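Chromosomal replication initiator protein DnaA (Helicobacter pylori, PDB 2WP0) probably drives the initiation and regulation of chromosomal replication by binding the origin as ATP-DnaA, its N-terminal domain I serving oligomerization and regulator binding. Local coordinates at residues Glu27-Gln32 against Ala60-Leu65; Glu68-Asn73 against His81-Arg86; Pro37-Ser40 against Ala45-Tyr48. All coordinates share one frame; numbering follows the deposited sequence.

Overall arrangement
All three contacts lie in domain I. Contact 1 is core: helix 23-30 meets helix 52-71 through three buried aromatic rings. Contact 2 uses the far end of helix 52-71, laid against the start of strand 84-89; aliphatic inside and polar at its rim, it is only partly buried. Contact 3, also partly buried and nested in the chain between the segments of contact 1, ties the loop before strand 44-49 to that strand with a single serine hydrogen bond. Contacts 2 and 3 share the sheet, Asp84 and Arg86 probably bonding to Ala45 through their backbones. Packing of Gly63 on Val85 connects contacts 1 and 2, whereas contacts 1 and 3 do not touch.

Contact 1: Glu27-Gln32 against Ala60-Leu65; sequences ENYFSQ and AKYGAL
The hydroxyl of Tyr62 is hydrogen-bonded to Glu25 OE1, near the start of helix 23-30, while its ring meets Tyr29 and Phe30 farther along the same helix. A phenol is well suited to such a place, since its polar tip can be satisfied while its ring stays packed among carbons. The phenol ring is met from three directions. Phe30 comes over one face, its CE2 3.7 Å above the ring plane and close to the centre. On the opposite face Lys61 CG lies nearer the rim, 3.5 Å above the plane. Tyr29 CD2 sits at the edge, 3.9 Å from Tyr62 CE2. The two tyrosines thus make an offset edge-to-face pair, the edge of Tyr62 turned to the face of Tyr29, with planes at 64° and ring centroids 5.7 Å apart. Phe30 meets Tyr62 obliquely, its plane tilted 44° against it. In Tyr62 the ring lies anti to the carbonyl carbon (chi1 -54°), a setting that carries it across to helix 23-30. Behind the rings, Gln32 NE2 donates to Asn28 O over 2.8 Å, drawing the side chain of Gln32 back onto the backbone four residues earlier. Gln32 NE2 has a second bond, and Tyr29 OH its own, to the backbone of a chain of another protein in the assembly, consistent with the regulator-binding role of domain I. The arrangement is an aromatic cluster joining two helices in the alpha-alpha-beta-beta-alpha-beta fold of DnaA domain I.

Contact 2: Glu68-Asn73 against His81-Arg86; sequences EILSQN and HSVDVR
Leu70 and Val83 face each other where helix 52-71 ends and the chain comes back toward strand 84-89, the returning half of a beta-alpha-beta crossover that began with strand 44-49. In this crossover an apolar seam joins helix and sheet, one leucine serving two valines. The CB of Leu70 points at the returning segment, and its branch CD1 reaches past Val83 CG1, at 3.8 Å, to the CG1 methyl of Val85. The leucine runs at a slant to both valines, meeting each through its CG1 methyl. In Val83 this methyl lies between the backbone N and the carbonyl carbon (chi1 82°), which turns it to the helix; in Val85 it lies anti to the carbonyl carbon instead (chi1 -60°). Val83, just before the strand, and Val85 on it direct CB toward the helix, and Asp84 between them directs its own away. The seam continues beyond the pair of segments, for Leu70 also packs on Ala45 and Val75, Val83 on Met77, and Val85 on Phe47 and Leu66. At the rim the chemistry changes. Ser71 lies alongside the backbone of Ser82, the two CA atoms 4.8 Å apart, and its CB is 3.9 Å from His81 O. Its hydroxyl is taken up within the helix by Lys67 O, one turn back. The neighbouring amide is close but unsuitably angled: Ser71 OG lies 3.3 Å from Val83 N without a hydrogen bond.

Contact 3: Pro37-Ser40 against Ala45-Tyr48; sequences PNAS and AFFY
Ser40 OG accepts the backbone N-H of Phe46 over 2.8 Å, an almost straight bond with an angle of 174° at the hydrogen. Beside it Ala39 packs on the phenyl ring: its CB is 3.6 Å from Phe46 CD2, and its carbonyl O lies 3.3 Å from the same carbon, approaching the ring obliquely. Ser40 CA sits at the ring edge, in its plane. With CG anti to the carbonyl carbon (chi1 -81°), the ring of Phe46 lies beside Ala39, and it also touches Asn36. What brings Ala39 here is a classic gamma turn, with a positive phi of 84° at Ala39 and a weak bond of 3.0 Å from Ser40 N to Asn38 O. One shell farther out, Ala45 and Phe47 bond through their backbones to Asp84, Arg86 and Glu88 of strand 84-89, and Tyr48 bonds to Lys34 of the short strand 34-35. The amide of Phe46 belongs to the edge of strand 44-49 facing the loop. A side-chain oxygen there does the work of a strand carbonyl, so that this N-H has an acceptor although strand 34-35 does not extend this far.

Contact 1: Glu27-Gln32 against Ala60-Leu65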
ATOM      1  N   GLU D  27     -21.667   4.625 -31.203  1.00 59.01           N
ATOM      2  CA  GLU D  27     -22.263   3.289 -31.142  1.00 58.13           C
ATOM      3  C   GLU D  27     -22.499   2.863 -29.701  1.00 53.73           C
ATOM      4  O   GLU D  27     -23.619   2.575 -29.291  1.00 53.71           O
ATOM      5  CB  GLU D  27     -21.346   2.279 -31.831  1.00 56.47           C
ATOM      6  CG  GLU D  27     -22.091   1.269 -32.664  1.00 58.12           C
ATOM      7  CD  GLU D  27     -22.274   1.724 -34.110  1.00 63.44           C
ATOM      8  OE1 GLU D  27     -21.254   1.787 -34.844  1.00 64.79           O
ATOM      9  OE2 GLU D  27     -23.428   2.008 -34.526  1.00 65.50           O
ATOM     10  N   ASN D  28     -21.421   2.847 -28.935  1.00 42.61           N
ATOM     11  CA  ASN D  28     -21.473   2.433 -27.547  1.00 38.73           C
ATOM     12  C   ASN D  28     -22.339   3.325 -26.668  1.00 39.63           C
ATOM     13  O   ASN D  28     -22.943   2.867 -25.699  1.00 37.53           O
ATOM     14  CB  ASN D  28     -20.058   2.365 -26.972  1.00 36.09           C
ATOM     15  CG  ASN D  28     -19.210   1.272 -27.616  1.00 34.60           C
ATOM     16  OD1 ASN D  28     -17.985   1.302 -27.529  1.00 35.16           O
ATOM     17  ND2 ASN D  28     -19.864   0.293 -28.256  1.00 33.42           N
ATOM     18  N   TYR D  29     -22.394   4.608 -26.994  1.00 32.52           N
ATOM     19  CA  TYR D  29     -23.085   5.560 -26.131  1.00 33.06           C
ATOM     20  C   TYR D  29     -24.311   6.137 -26.821  1.00 36.89           C
ATOM     21  O   TYR D  29     -25.445   5.759 -26.508  1.00 36.88           O
ATOM     22  CB  TYR D  29     -22.126   6.672 -25.630  1.00 32.85           C
ATOM     23  CG  TYR D  29     -21.111   6.162 -24.626  1.00 36.18           C
ATOM     24  CD1 TYR D  29     -21.495   5.842 -23.312  1.00 28.67           C
ATOM     25  CD2 TYR D  29     -19.782   5.979 -24.981  1.00 30.34           C
ATOM     26  CE1 TYR D  29     -20.578   5.369 -22.392  1.00 32.86           C
ATOM     27  CE2 TYR D  29     -18.857   5.502 -24.062  1.00 26.12           C
ATOM     28  CZ  TYR D  29     -19.263   5.203 -22.776  1.00 31.52           C
ATOM     29  OH  TYR D  29     -18.350   4.721 -21.880  1.00 29.85           O
ATOM     30  N   PHE D  30     -24.071   7.033 -27.770  1.00 41.98           N
ATOM     31  CA  PHE D  30     -25.127   7.913 -28.263  1.00 43.86           C
ATOM     32  C   PHE D  30     -26.340   7.204 -28.866  1.00 44.48           C
ATOM     33  O   PHE D  30     -27.469   7.638 -28.663  1.00 45.53           O
ATOM     34  CB  PHE D  30     -24.557   8.941 -29.230  1.00 44.30           C
ATOM     35  CG  PHE D  30     -23.670   9.945 -28.576  1.00 44.30           C
ATOM     36  CD1 PHE D  30     -24.205  10.967 -27.811  1.00 45.56           C
ATOM     37  CD2 PHE D  30     -22.298   9.874 -28.718  1.00 43.65           C
ATOM     38  CE1 PHE D  30     -23.383  11.914 -27.211  1.00 46.12           C
ATOM     39  CE2 PHE D  30     -21.460  10.820 -28.112  1.00 43.43           C
ATOM     40  CZ  PHE D  30     -22.007  11.839 -27.368  1.00 44.85           C
ATOM     41  N   SER D  31     -26.106   6.119 -29.593  1.00 37.54           N
ATOM     42  CA  SER D  31     -27.192   5.366 -30.213  1.00 38.49           C
ATOM     43  C   SER D  31     -28.280   4.920 -29.222  1.00 38.34           C
ATOM     44  O   SER D  31     -29.457   4.786 -29.588  1.00 39.92           O
ATOM     45  CB  SER D  31     -26.610   4.141 -30.890  1.00 38.55           C
ATOM     46  OG  SER D  31     -25.637   3.550 -30.049  1.00 35.96           O
ATOM     47  N   GLN D  32     -27.870   4.693 -27.970  1.00 57.15           N
ATOM     48  CA  GLN D  32     -28.740   4.197 -26.901  1.00 56.15           C
ATOM     49  C   GLN D  32     -29.594   5.275 -26.245  1.00 57.45           C
ATOM     50  O   GLN D  32     -30.433   4.989 -25.383  1.00 57.13           O
ATOM     51  CB  GLN D  32     -27.886   3.563 -25.816  1.00 53.29           C
ATOM     52  CG  GLN D  32     -26.975   2.442 -26.284  1.00 51.45           C
ATOM     53  CD  GLN D  32     -26.547   1.563 -25.127  1.00 49.94           C
ATOM     54  OE1 GLN D  32     -27.385   0.986 -24.424  1.00 49.27           O
ATOM     55  NE2 GLN D  32     -25.246   1.465 -24.912  1.00 49.73           N
ATOM     56  N   ALA D  60     -21.616  13.038 -18.077  1.00 28.29           N
ATOM     57  CA  ALA D  60     -20.282  13.495 -17.701  1.00 29.42           C
ATOM     58  C   ALA D  60     -19.367  13.748 -18.911  1.00 29.51           C
ATOM     59  O   ALA D  60     -18.650  14.742 -18.947  1.00 29.91           O
ATOM     60  CB  ALA D  60     -19.627  12.524 -16.695  1.00 25.49           C
ATOM     61  N   LYS D  61     -19.366  12.873 -19.906  1.00 38.59           N
ATOM     62  CA  LYS D  61     -18.390  13.076 -20.970  1.00 41.09           C
ATOM     63  C   LYS D  61     -18.887  13.764 -22.241  1.00 46.48           C
ATOM     64  O   LYS D  61     -18.074  14.184 -23.060  1.00 49.11           O
ATOM     65  CB  LYS D  61     -17.590  11.802 -21.284  1.00 38.75           C
ATOM     66  CG  LYS D  61     -18.396  10.566 -21.584  1.00 38.15           C
ATOM     67  CD  LYS D  61     -17.466   9.460 -22.080  1.00 36.36           C
ATOM     68  CE  LYS D  61     -16.154   9.471 -21.314  1.00 32.87           C
ATOM     69  NZ  LYS D  61     -15.009   9.267 -22.245  1.00 32.83           N
ATOM     70  N   TYR D  62     -20.195  13.930 -22.392  1.00 30.56           N
ATOM     71  CA  TYR D  62     -20.718  14.449 -23.654  1.00 34.47           C
ATOM     72  C   TYR D  62     -21.812  15.476 -23.464  1.00 34.51           C
ATOM     73  O   TYR D  62     -22.341  16.012 -24.440  1.00 31.96           O
ATOM     74  CB  TYR D  62     -21.273  13.322 -24.522  1.00 34.98           C
ATOM     75  CG  TYR D  62     -20.304  12.202 -24.756  1.00 34.07           C
ATOM     76  CD1 TYR D  62     -19.044  12.457 -25.273  1.00 34.25           C
ATOM     77  CD2 TYR D  62     -20.650  10.887 -24.476  1.00 31.81           C
ATOM     78  CE1 TYR D  62     -18.144  11.441 -25.490  1.00 33.76           C
ATOM     79  CE2 TYR D  62     -19.751   9.848 -24.701  1.00 29.89           C
ATOM     80  CZ  TYR D  62     -18.497  10.145 -25.214  1.00 30.92           C
ATOM     81  OH  TYR D  62     -17.567   9.164 -25.446  1.00 28.65           O
ATOM     82  N   GLY D  63     -22.180  15.726 -22.215  1.00 32.24           N
ATOM     83  CA  GLY D  63     -23.236  16.681 -21.933  1.00 31.12           C
ATOM     84  C   GLY D  63     -22.957  18.020 -22.562  1.00 32.43           C
ATOM     85  O   GLY D  63     -23.863  18.659 -23.082  1.00 35.60           O
ATOM     86  N   ALA D  64     -21.702  18.451 -22.517  1.00 30.30           N
ATOM     87  CA  ALA D  64     -21.347  19.752 -23.078  1.00 31.86           C
ATOM     88  C   ALA D  64     -21.381  19.697 -24.597  1.00 37.34           C
ATOM     89  O   ALA D  64     -21.855  20.631 -25.244  1.00 39.44           O
ATOM     90  CB  ALA D  64     -19.995  20.196 -22.600  1.00 31.25           C
ATOM     91  N   LEU D  65     -20.864  18.607 -25.157  1.00 36.21           N
ATOM     92  CA  LEU D  65     -20.987  18.353 -26.586  1.00 35.91           C
ATOM     93  C   LEU D  65     -22.424  18.432 -27.042  1.00 36.21           C
ATOM     94  O   LEU D  65     -22.692  18.968 -28.097  1.00 37.90           O
ATOM     95  CB  LEU D  65     -20.439  16.977 -26.945  1.00 34.81           C
ATOM     96  CG  LEU D  65     -18.986  16.932 -27.414  1.00 34.94           C
ATOM     97  CD1 LEU D  65     -18.332  15.541 -27.196  1.00 33.86           C
ATOM     98  CD2 LEU D  65     -18.911  17.405 -28.872  1.00 35.66           C
TER

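Contact 2: Glu68-Asn73 against His81-Arg86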
ATOM      1  N   GLU D  68     -23.808  22.032 -26.681  1.00 45.53           N
ATOM      2  CA  GLU D  68     -23.186  22.675 -27.831  1.00 48.76           C
ATOM      3  C   GLU D  68     -23.953  22.389 -29.115  1.00 51.54           C
ATOM      4  O   GLU D  68     -24.770  23.188 -29.555  1.00 53.54           O
ATOM      5  CB  GLU D  68     -21.750  22.173 -27.964  1.00 48.73           C
ATOM      6  CG  GLU D  68     -20.966  22.786 -29.095  1.00 51.83           C
ATOM      7  CD  GLU D  68     -19.482  22.814 -28.793  1.00 52.67           C
ATOM      8  OE1 GLU D  68     -18.825  21.748 -28.808  1.00 51.26           O
ATOM      9  OE2 GLU D  68     -18.962  23.913 -28.517  1.00 54.73           O
ATOM     10  N   ILE D  69     -23.668  21.235 -29.704  1.00 48.62           N
ATOM     11  CA  ILE D  69     -24.390  20.714 -30.868  1.00 49.74           C
ATOM     12  C   ILE D  69     -25.845  21.194 -30.999  1.00 51.41           C
ATOM     13  O   ILE D  69     -26.264  21.608 -32.081  1.00 53.86           O
ATOM     14  CB  ILE D  69     -24.382  19.176 -30.859  1.00 48.00           C
ATOM     15  CG1 ILE D  69     -22.952  18.651 -31.025  1.00 45.82           C
ATOM     16  CG2 ILE D  69     -25.332  18.632 -31.925  1.00 48.39           C
ATOM     17  CD1 ILE D  69     -22.870  17.160 -31.119  1.00 42.47           C
ATOM     18  N   LEU D  70     -26.604  21.128 -29.903  1.00 55.12           N
ATOM     19  CA  LEU D  70     -28.006  21.543 -29.899  1.00 56.02           C
ATOM     20  C   LEU D  70     -28.200  23.051 -30.097  1.00 57.79           C
ATOM     21  O   LEU D  70     -28.983  23.470 -30.961  1.00 60.31           O
ATOM     22  CB  LEU D  70     -28.696  21.104 -28.610  1.00 52.39           C
ATOM     23  CG  LEU D  70     -29.152  19.652 -28.518  1.00 51.29           C
ATOM     24  CD1 LEU D  70     -30.011  19.427 -27.273  1.00 50.49           C
ATOM     25  CD2 LEU D  70     -29.916  19.276 -29.774  1.00 54.24           C
ATOM     26  N   SER D  71     -27.495  23.858 -29.298  1.00 61.26           N
ATOM     27  CA  SER D  71     -27.575  25.320 -29.387  1.00 62.89           C
ATOM     28  C   SER D  71     -27.204  25.833 -30.774  1.00 67.05           C
ATOM     29  O   SER D  71     -27.768  26.818 -31.258  1.00 69.45           O
ATOM     30  CB  SER D  71     -26.648  25.972 -28.364  1.00 60.90           C
ATOM     31  OG  SER D  71     -26.954  25.560 -27.051  1.00 56.58           O
ATOM     32  N   GLN D  72     -26.243  25.163 -31.400  1.00 73.45           N
ATOM     33  CA  GLN D  72     -25.711  25.571 -32.690  1.00 75.82           C
ATOM     34  C   GLN D  72     -26.587  25.110 -33.861  1.00 76.91           C
ATOM     35  O   GLN D  72     -26.251  25.363 -35.024  1.00 77.36           O
ATOM     36  CB  GLN D  72     -24.290  25.025 -32.857  1.00 74.60           C
ATOM     37  CG  GLN D  72     -23.657  25.366 -34.185  1.00 76.72           C
ATOM     38  CD  GLN D  72     -22.890  24.207 -34.761  1.00 73.52           C
ATOM     39  OE1 GLN D  72     -22.466  23.303 -34.028  1.00 71.22           O
ATOM     40  NE2 GLN D  72     -22.703  24.217 -36.080  1.00 73.11           N
ATOM     41  N   ASN D  73     -27.708  24.448 -33.564  1.00 82.61           N
ATOM     42  CA  ASN D  73     -28.623  23.986 -34.613  1.00 84.05           C
ATOM     43  C   ASN D  73     -30.113  24.263 -34.355  1.00 85.10           C
ATOM     44  O   ASN D  73     -30.539  24.421 -33.212  1.00 83.86           O
ATOM     45  CB  ASN D  73     -28.397  22.499 -34.894  1.00 81.16           C
ATOM     46  CG  ASN D  73     -27.257  22.253 -35.868  1.00 78.92           C
ATOM     47  OD1 ASN D  73     -27.325  22.643 -37.033  1.00 79.80           O
ATOM     48  ND2 ASN D  73     -26.204  21.599 -35.395  1.00 76.10           N
ATOM     49  N   HIS D  81     -31.197  30.008 -27.474  1.00 87.83           N
ATOM     50  CA  HIS D  81     -29.935  30.263 -28.122  1.00 89.42           C
ATOM     51  C   HIS D  81     -28.836  29.524 -27.350  1.00 87.72           C
ATOM     52  O   HIS D  81     -27.646  29.664 -27.642  1.00143.67           O
ATOM     53  CB  HIS D  81     -29.673  31.773 -28.195  1.00 90.56           C
ATOM     54  CG  HIS D  81     -30.849  32.573 -28.690  1.00 91.83           C
ATOM     55  ND1 HIS D  81     -31.356  33.654 -28.003  1.00 91.16           N
ATOM     56  CD2 HIS D  81     -31.625  32.429 -29.791  1.00 93.74           C
ATOM     57  CE1 HIS D  81     -32.385  34.155 -28.669  1.00 92.63           C
ATOM     58  NE2 HIS D  81     -32.569  33.431 -29.755  1.00 94.20           N
ATOM     59  N   SER D  82     -29.262  28.712 -26.381  1.00 91.94           N
ATOM     60  CA  SER D  82     -28.348  28.030 -25.469  1.00 87.96           C
ATOM     61  C   SER D  82     -28.913  26.746 -24.842  1.00 84.52           C
ATOM     62  O   SER D  82     -28.474  26.351 -23.751  1.00 80.17           O
ATOM     63  CB  SER D  82     -27.934  28.989 -24.348  1.00 84.50           C
ATOM     64  OG  SER D  82     -26.887  28.446 -23.560  1.00 81.04           O
ATOM     65  N   VAL D  83     -29.842  26.086 -25.538  1.00 64.37           N
ATOM     66  CA  VAL D  83     -30.551  24.896 -25.022  1.00 61.85           C
ATOM     67  C   VAL D  83     -29.756  23.955 -24.104  1.00 58.48           C
ATOM     68  O   VAL D  83     -28.641  23.542 -24.424  1.00 59.91           O
ATOM     69  CB  VAL D  83     -31.185  24.072 -26.174  1.00 65.89           C
ATOM     70  CG1 VAL D  83     -30.159  23.168 -26.809  1.00 69.40           C
ATOM     71  CG2 VAL D  83     -32.364  23.257 -25.657  1.00 63.86           C
ATOM     72  N   ASP D  84     -30.360  23.635 -22.961  1.00 68.51           N
ATOM     73  CA  ASP D  84     -29.773  22.764 -21.940  1.00 64.94           C
ATOM     74  C   ASP D  84     -30.135  21.313 -22.272  1.00 66.14           C
ATOM     75  O   ASP D  84     -31.185  21.048 -22.862  1.00 68.32           O
ATOM     76  CB  ASP D  84     -30.324  23.170 -20.556  1.00 60.19           C
ATOM     77  CG  ASP D  84     -29.637  22.458 -19.387  1.00 56.63           C
ATOM     78  OD1 ASP D  84     -28.517  21.920 -19.554  1.00 57.27           O
ATOM     79  OD2 ASP D  84     -30.228  22.452 -18.277  1.00 53.40           O
ATOM     80  N   VAL D  85     -29.269  20.368 -21.920  1.00 64.34           N
ATOM     81  CA  VAL D  85     -29.599  18.961 -22.110  1.00 65.27           C
ATOM     82  C   VAL D  85     -29.720  18.254 -20.766  1.00 61.07           C
ATOM     83  O   VAL D  85     -28.914  18.481 -19.852  1.00 58.23           O
ATOM     84  CB  VAL D  85     -28.582  18.226 -22.998  1.00 68.79           C
ATOM     85  CG1 VAL D  85     -28.519  18.857 -24.377  1.00 73.45           C
ATOM     86  CG2 VAL D  85     -27.218  18.235 -22.349  1.00 67.21           C
ATOM     87  N   ARG D  86     -30.747  17.419 -20.649  1.00 84.77           N
ATOM     88  CA  ARG D  86     -30.951  16.616 -19.460  1.00 81.43           C
ATOM     89  C   ARG D  86     -31.262  15.205 -19.901  1.00 83.63           C
ATOM     90  O   ARG D  86     -32.290  14.961 -20.518  1.00 86.03           O
ATOM     91  CB  ARG D  86     -32.111  17.160 -18.634  1.00 79.21           C
ATOM     92  CG  ARG D  86     -32.373  16.374 -17.343  1.00 75.79           C
ATOM     93  CD  ARG D  86     -31.717  17.075 -16.141  1.00 74.20           C
ATOM     94  NE  ARG D  86     -32.109  18.474 -16.032  1.00 73.75           N
ATOM     95  CZ  ARG D  86     -31.565  19.361 -15.196  1.00 72.59           C
ATOM     96  NH1 ARG D  86     -30.591  18.991 -14.368  1.00 72.03           N
ATOM     97  NH2 ARG D  86     -31.989  20.633 -15.186  1.00 71.50           N
TER

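Contact 3: Pro37-Ser40 against Ala45-Tyr48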
ATOM      1  N   PRO D  37     -39.981  14.225 -25.924  1.00 78.06           N
ATOM      2  CA  PRO D  37     -40.797  15.389 -26.305  1.00 78.72           C
ATOM      3  C   PRO D  37     -41.811  15.792 -25.236  1.00 76.47           C
ATOM      4  O   PRO D  37     -42.243  16.937 -25.201  1.00 76.55           O
ATOM      5  CB  PRO D  37     -41.512  14.917 -27.578  1.00 81.47           C
ATOM      6  CG  PRO D  37     -40.681  13.780 -28.095  1.00 82.70           C
ATOM      7  CD  PRO D  37     -40.171  13.104 -26.860  1.00 80.28           C
ATOM      8  N   ASN D  38     -42.214  14.852 -24.396  1.00100.36           N
ATOM      9  CA  ASN D  38     -42.844  15.210 -23.143  1.00 95.95           C
ATOM     10  C   ASN D  38     -41.654  15.623 -22.296  1.00 92.05           C
ATOM     11  O   ASN D  38     -40.610  14.981 -22.353  1.00 91.10           O
ATOM     12  CB  ASN D  38     -43.564  14.015 -22.499  1.00 95.21           C
ATOM     13  CG  ASN D  38     -43.884  12.891 -23.492  1.00 99.56           C
ATOM     14  OD1 ASN D  38     -44.966  12.310 -23.449  1.00100.76           O
ATOM     15  ND2 ASN D  38     -42.936  12.567 -24.368  1.00101.65           N
ATOM     16  N   ALA D  39     -41.773  16.704 -21.544  1.00 62.76           N
ATOM     17  CA  ALA D  39     -40.620  17.217 -20.811  1.00 59.04           C
ATOM     18  C   ALA D  39     -39.743  18.111 -21.679  1.00 60.42           C
ATOM     19  O   ALA D  39     -39.359  19.186 -21.246  1.00 58.15           O
ATOM     20  CB  ALA D  39     -39.791  16.088 -20.194  1.00 56.60           C
ATOM     21  N   SER D  40     -39.405  17.679 -22.888  1.00 44.56           N
ATOM     22  CA  SER D  40     -38.622  18.551 -23.755  1.00 46.31           C
ATOM     23  C   SER D  40     -39.382  19.839 -24.031  1.00 46.84           C
ATOM     24  O   SER D  40     -40.541  19.982 -23.639  1.00 82.75           O
ATOM     25  CB  SER D  40     -38.225  17.873 -25.065  1.00 49.57           C
ATOM     26  OG  SER D  40     -36.933  17.306 -24.972  1.00 49.40           O
ATOM     27  N   ALA D  45     -33.567  20.057 -23.746  1.00 43.64           N
ATOM     28  CA  ALA D  45     -33.889  18.784 -24.390  1.00 46.19           C
ATOM     29  C   ALA D  45     -33.738  17.637 -23.383  1.00 43.17           C
ATOM     30  O   ALA D  45     -32.756  17.564 -22.646  1.00 40.71           O
ATOM     31  CB  ALA D  45     -33.006  18.549 -25.615  1.00 50.53           C
ATOM     32  N   PHE D  46     -34.728  16.758 -23.346  1.00 79.10           N
ATOM     33  CA  PHE D  46     -34.662  15.600 -22.474  1.00 76.78           C
ATOM     34  C   PHE D  46     -34.434  14.333 -23.287  1.00 80.53           C
ATOM     35  O   PHE D  46     -35.087  14.111 -24.306  1.00 83.99           O
ATOM     36  CB  PHE D  46     -35.941  15.476 -21.638  1.00 74.33           C
ATOM     37  CG  PHE D  46     -35.962  16.365 -20.433  1.00 68.96           C
ATOM     38  CD1 PHE D  46     -35.381  15.960 -19.244  1.00 65.13           C
ATOM     39  CD2 PHE D  46     -36.559  17.610 -20.487  1.00 67.66           C
ATOM     40  CE1 PHE D  46     -35.395  16.786 -18.131  1.00 61.38           C
ATOM     41  CE2 PHE D  46     -36.577  18.438 -19.376  1.00 63.80           C
ATOM     42  CZ  PHE D  46     -35.993  18.026 -18.198  1.00 60.42           C
ATOM     43  N   PHE D  47     -33.485  13.519 -22.841  1.00 33.59           N
ATOM     44  CA  PHE D  47     -33.251  12.210 -23.425  1.00 36.56           C
ATOM     45  C   PHE D  47     -33.337  11.148 -22.345  1.00 34.82           C
ATOM     46  O   PHE D  47     -33.103  11.417 -21.159  1.00 30.70           O
ATOM     47  CB  PHE D  47     -31.877  12.130 -24.095  1.00 37.47           C
ATOM     48  CG  PHE D  47     -31.597  13.271 -24.997  1.00 34.27           C
ATOM     49  CD1 PHE D  47     -30.908  14.375 -24.537  1.00 38.97           C
ATOM     50  CD2 PHE D  47     -32.058  13.269 -26.295  1.00 35.00           C
ATOM     51  CE1 PHE D  47     -30.664  15.459 -25.366  1.00 35.92           C
ATOM     52  CE2 PHE D  47     -31.823  14.348 -27.129  1.00 36.49           C
ATOM     53  CZ  PHE D  47     -31.120  15.445 -26.663  1.00 36.77           C
ATOM     54  N   TYR D  48     -33.673   9.941 -22.774  1.00 44.78           N
ATOM     55  CA  TYR D  48     -33.625   8.786 -21.911  1.00 44.04           C
ATOM     56  C   TYR D  48     -32.401   7.947 -22.251  1.00 42.76           C
ATOM     57  O   TYR D  48     -32.017   7.826 -23.409  1.00 43.74           O
ATOM     58  CB  TYR D  48     -34.892   7.953 -22.069  1.00 45.14           C
ATOM     59  CG  TYR D  48     -36.084   8.498 -21.324  1.00 43.52           C
ATOM     60  CD1 TYR D  48     -36.022   8.749 -19.955  1.00 40.02           C
ATOM     61  CD2 TYR D  48     -37.285   8.740 -21.980  1.00 45.58           C
ATOM     62  CE1 TYR D  48     -37.123   9.236 -19.255  1.00 37.75           C
ATOM     63  CE2 TYR D  48     -38.398   9.226 -21.293  1.00 44.18           C
ATOM     64  CZ  TYR D  48     -38.309   9.471 -19.928  1.00 39.73           C
ATOM     65  OH  TYR D  48     -39.413   9.946 -19.247  1.00 39.15           O
TER